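Local coordinates for protein alpha-L-rhamnosidase (Streptomyces avermitilis, PDB 3W5M) that hydrolyses terminal non-reducing alpha-L-rhamnose residues from rhamnosides such as naringin, rutin, hesperidin and gum arabic, at residues 119-129 with 414-425. Numbering follows the deposited sequence.
Sequences SAKWISAPAPL and RITSGPDWRAAS
Ser417 and Ile123 meet at the edge of a beta-sandwich domain, where residues 119-129, with edge strand 123-124, run alongside the connection from strand 412-416 of one sheet to strand 422-424 of the other. Two hydrogen bonds tie Ser417 to Lys121: Ser417 OG donates to Lys121 O over 2.7 Å, and Lys121 N donates to Ser417 O at 3.0 Å. With OG set between its own backbone N and carbonyl carbon (chi1 55°), Ser417 also meets Ala401 N, so this buried hydroxyl joins three chain segments. Ile123 sets CG2 against the Gly418 backbone and CD1 against the indole of Trp421, 3.7 Å from CD2, the two side chains crossing at about a right angle. Trp421 N to Gly418 O closes a type I turn, and NE1 reaches back across it to Thr416 O. Replacing Trp421 by an alanine would probably strip Ile123 CD1 of its indole neighbour and leave Thr416 O without this donor and His307 without its stacking partner. Farther along, Leu129 CD1 lies on the Ala423-Ala424 backbone, and Pro126 CD touches Ala423 CB. At the other end, Arg414 NH1 donates in the guanidinium plane to Ser119 OG, 3.1 Å away, at 165°.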
loop_
_atom_site.group_PDB
_atom_site.type_symbol
_atom_site.label_atom_id
_atom_site.label_comp_id
_atom_site.label_asym_id
_atom_site.label_seq_id
_atom_site.Cartn_x
_atom_site.Cartn_y
_atom_site.Cartn_z
ATOM N N SER A 119 24.667 -10.716 13.554
ATOM C CA SER A 119 25.284 -10.379 14.822
ATOM C C SER A 119 25.033 -8.902 15.211
ATOM O O SER A 119 25.437 -8.444 16.288
ATOM C CB SER A 119 26.771 -10.670 14.754
ATOM O OG SER A 119 27.352 -9.872 13.744
ATOM N N ALA A 120 24.369 -8.163 14.322
ATOM C CA ALA A 120 24.012 -6.772 14.572
ATOM C C ALA A 120 23.084 -6.644 15.801
ATOM O O ALA A 120 22.396 -7.601 16.155
ATOM C CB ALA A 120 23.347 -6.191 13.323
ATOM N N LYS A 121 23.077 -5.480 16.448
ATOM C CA LYS A 121 22.134 -5.167 17.535
ATOM C C LYS A 121 21.146 -4.085 17.123
ATOM O O LYS A 121 21.501 -3.137 16.391
ATOM C CB LYS A 121 22.868 -4.662 18.788
ATOM C CG LYS A 121 24.138 -5.401 19.181
ATOM C CD LYS A 121 23.885 -6.812 19.654
ATOM C CE LYS A 121 25.085 -7.291 20.472
ATOM N NZ LYS A 121 25.287 -8.759 20.349
ATOM N N TRP A 122 19.915 -4.201 17.620
ATOM C CA TRP A 122 18.927 -3.156 17.408
ATOM C C TRP A 122 19.343 -1.901 18.145
ATOM O O TRP A 122 19.617 -1.942 19.349
ATOM C CB TRP A 122 17.571 -3.609 17.908
ATOM C CG TRP A 122 16.971 -4.679 17.076
ATOM C CD1 TRP A 122 17.006 -6.052 17.311
ATOM C CD2 TRP A 122 16.231 -4.494 15.878
ATOM N NE1 TRP A 122 16.326 -6.712 16.312
ATOM C CE2 TRP A 122 15.821 -5.781 15.432
ATOM C CE3 TRP A 122 15.867 -3.358 15.124
ATOM C CZ2 TRP A 122 15.083 -5.964 14.266
ATOM C CZ3 TRP A 122 15.130 -3.556 13.955
ATOM C CH2 TRP A 122 14.750 -4.843 13.544
ATOM N N ILE A 123 19.363 -0.765 17.441
ATOM C CA ILE A 123 19.681 0.497 18.090
ATOM C C ILE A 123 18.650 1.585 17.787
ATOM O O ILE A 123 18.021 1.594 16.713
ATOM C CB ILE A 123 21.081 1.023 17.728
ATOM C CG1 ILE A 123 21.197 1.272 16.212
ATOM C CG2 ILE A 123 22.187 0.116 18.275
ATOM C CD1 ILE A 123 22.513 1.917 15.814
ATOM N N SER A 124 18.540 2.530 18.719
ATOM C CA SER A 124 17.612 3.669 18.634
ATOM C C SER A 124 18.367 4.937 19.003
ATOM O O SER A 124 19.357 4.867 19.730
ATOM C CB SER A 124 16.498 3.509 19.655
ATOM O OG SER A 124 15.508 2.591 19.246
ATOM N N ALA A 125 17.884 6.095 18.543
ATOM C CA ALA A 125 18.371 7.371 19.081
ATOM C C ALA A 125 17.956 7.464 20.565
ATOM O O ALA A 125 16.935 6.878 20.949
ATOM C CB ALA A 125 17.791 8.534 18.296
ATOM N N PRO A 126 18.745 8.178 21.400
ATOM C CA PRO A 126 18.432 8.264 22.833
ATOM C C PRO A 126 17.201 9.132 23.129
ATOM O O PRO A 126 16.707 9.827 22.225
ATOM C CB PRO A 126 19.712 8.883 23.412
ATOM C CG PRO A 126 20.198 9.758 22.305
ATOM C CD PRO A 126 19.962 8.949 21.068
ATOM N N ALA A 127 16.723 9.093 24.376
ATOM C CA ALA A 127 15.459 9.726 24.786
ATOM C C ALA A 127 15.302 11.223 24.443
ATOM O O ALA A 127 14.218 11.638 24.034
ATOM C CB ALA A 127 15.179 9.476 26.271
ATOM N N PRO A 128 16.376 12.025 24.593
ATOM C CA PRO A 128 16.275 13.439 24.217
ATOM C C PRO A 128 15.902 13.668 22.730
ATOM O O PRO A 128 15.401 14.740 22.375
ATOM C CB PRO A 128 17.692 13.977 24.493
ATOM C CG PRO A 128 18.279 13.063 25.508
ATOM C CD PRO A 128 17.633 11.717 25.314
ATOM N N LEU A 129 16.148 12.670 21.878
ATOM C CA LEU A 129 15.908 12.787 20.432
ATOM C C LEU A 129 14.611 12.087 19.970
ATOM O O LEU A 129 14.062 12.420 18.921
ATOM C CB LEU A 129 17.128 12.283 19.636
ATOM C CG LEU A 129 18.477 12.988 19.868
ATOM C CD1 LEU A 129 19.561 12.381 18.963
ATOM C CD2 LEU A 129 18.376 14.497 19.652
ATOM N N ARG A 414 33.188 -7.357 9.367
ATOM C CA ARG A 414 31.768 -7.121 9.600
ATOM C C ARG A 414 31.584 -5.884 10.483
ATOM O O ARG A 414 32.136 -5.800 11.586
ATOM C CB ARG A 414 31.132 -8.373 10.236
ATOM C CG ARG A 414 29.621 -8.308 10.283
ATOM C CD ARG A 414 29.055 -9.512 11.021
ATOM N NE ARG A 414 29.254 -10.734 10.247
ATOM C CZ ARG A 414 28.661 -11.892 10.510
ATOM N NH1 ARG A 414 27.815 -12.003 11.524
ATOM N NH2 ARG A 414 28.925 -12.942 9.761
ATOM N N ILE A 415 30.814 -4.912 9.992
ATOM C CA ILE A 415 30.536 -3.689 10.735
ATOM C C ILE A 415 29.042 -3.748 11.043
ATOM O O ILE A 415 28.248 -4.052 10.161
ATOM C CB ILE A 415 30.882 -2.430 9.889
ATOM C CG1 ILE A 415 32.352 -2.463 9.404
ATOM C CG2 ILE A 415 30.540 -1.156 10.646
ATOM C CD1 ILE A 415 33.386 -2.448 10.526
ATOM N N THR A 416 28.662 -3.527 12.296
ATOM C CA THR A 416 27.248 -3.615 12.648
ATOM C C THR A 416 26.760 -2.435 13.470
ATOM O O THR A 416 27.536 -1.737 14.130
ATOM C CB THR A 416 26.933 -4.899 13.464
ATOM O OG1 THR A 416 27.704 -4.880 14.659
ATOM C CG2 THR A 416 27.254 -6.175 12.687
ATOM N N SER A 417 25.444 -2.245 13.432
ATOM C CA SER A 417 24.739 -1.435 14.388
ATOM C C SER A 417 24.995 -1.982 15.788
ATOM O O SER A 417 24.979 -3.217 16.017
ATOM C CB SER A 417 23.238 -1.436 14.080
ATOM O OG SER A 417 22.690 -2.749 14.017
ATOM N N GLY A 418 25.205 -1.045 16.702
ATOM C CA GLY A 418 25.544 -1.336 18.091
ATOM C C GLY A 418 25.897 -0.085 18.889
ATOM O O GLY A 418 25.740 1.045 18.404
ATOM N N PRO A 419 26.367 -0.279 20.137
ATOM C CA PRO A 419 26.435 0.788 21.140
ATOM C C PRO A 419 27.389 1.922 20.791
ATOM O O PRO A 419 27.246 3.012 21.348
ATOM C CB PRO A 419 26.929 0.052 22.402
ATOM C CG PRO A 419 26.522 -1.389 22.182
ATOM C CD PRO A 419 26.777 -1.582 20.707
ATOM N N ASP A 420 28.332 1.684 19.879
ATOM C CA ASP A 420 29.312 2.709 19.533
ATOM C C ASP A 420 28.774 3.770 18.523
ATOM O O ASP A 420 29.438 4.783 18.255
ATOM C CB ASP A 420 30.641 2.075 19.082
ATOM C CG ASP A 420 30.466 0.892 18.083
ATOM O OD1 ASP A 420 29.337 0.328 17.891
ATOM O OD2 ASP A 420 31.507 0.500 17.499
ATOM N N TRP A 421 27.576 3.559 17.969
ATOM C CA TRP A 421 26.991 4.534 17.028
ATOM C C TRP A 421 26.573 5.825 17.738
ATOM O O TRP A 421 26.304 5.843 18.946
ATOM C CB TRP A 421 25.753 3.905 16.306
ATOM C CG TRP A 421 26.108 2.887 15.236
ATOM C CD1 TRP A 421 26.962 1.796 15.362
ATOM C CD2 TRP A 421 25.590 2.831 13.909
ATOM N NE1 TRP A 421 27.017 1.098 14.186
ATOM C CE2 TRP A 421 26.185 1.713 13.273
ATOM C CE3 TRP A 421 24.687 3.634 13.178
ATOM C CZ2 TRP A 421 25.896 1.366 11.952
ATOM C CZ3 TRP A 421 24.394 3.277 11.870
ATOM C CH2 TRP A 421 24.998 2.164 11.268
ATOM N N ARG A 422 26.487 6.925 16.987
ATOM C CA ARG A 422 26.128 8.210 17.563
ATOM C C ARG A 422 24.926 8.794 16.802
ATOM O O ARG A 422 24.720 8.441 15.662
ATOM C CB ARG A 422 27.350 9.136 17.528
ATOM C CG ARG A 422 28.421 8.594 18.479
ATOM C CD ARG A 422 29.699 9.394 18.506
ATOM N NE ARG A 422 29.572 10.685 19.174
ATOM C CZ ARG A 422 29.367 10.871 20.478
ATOM N NH1 ARG A 422 29.217 9.844 21.309
ATOM N NH2 ARG A 422 29.306 12.108 20.949
ATOM N N ALA A 423 24.172 9.645 17.475
ATOM C CA ALA A 423 22.890 10.160 16.995
ATOM C C ALA A 423 22.746 11.656 17.172
ATOM O O ALA A 423 23.322 12.255 18.101
ATOM C CB ALA A 423 21.740 9.415 17.676
ATOM N N ALA A 424 21.966 12.269 16.274
ATOM C CA ALA A 424 21.631 13.700 16.330
ATOM C C ALA A 424 20.262 13.885 15.709
ATOM O O ALA A 424 19.833 13.044 14.898
ATOM C CB ALA A 424 22.648 14.524 15.581
ATOM N N SER A 425 19.608 15.001 16.035
ATOM C CA SER A 425 18.267 15.291 15.495
ATOM C C SER A 425 18.289 15.541 13.983
ATOM O O SER A 425 17.448 15.009 13.259
ATOM C CB SER A 425 17.612 16.446 16.267
ATOM O OG SER A 425 18.520 17.522 16.384
#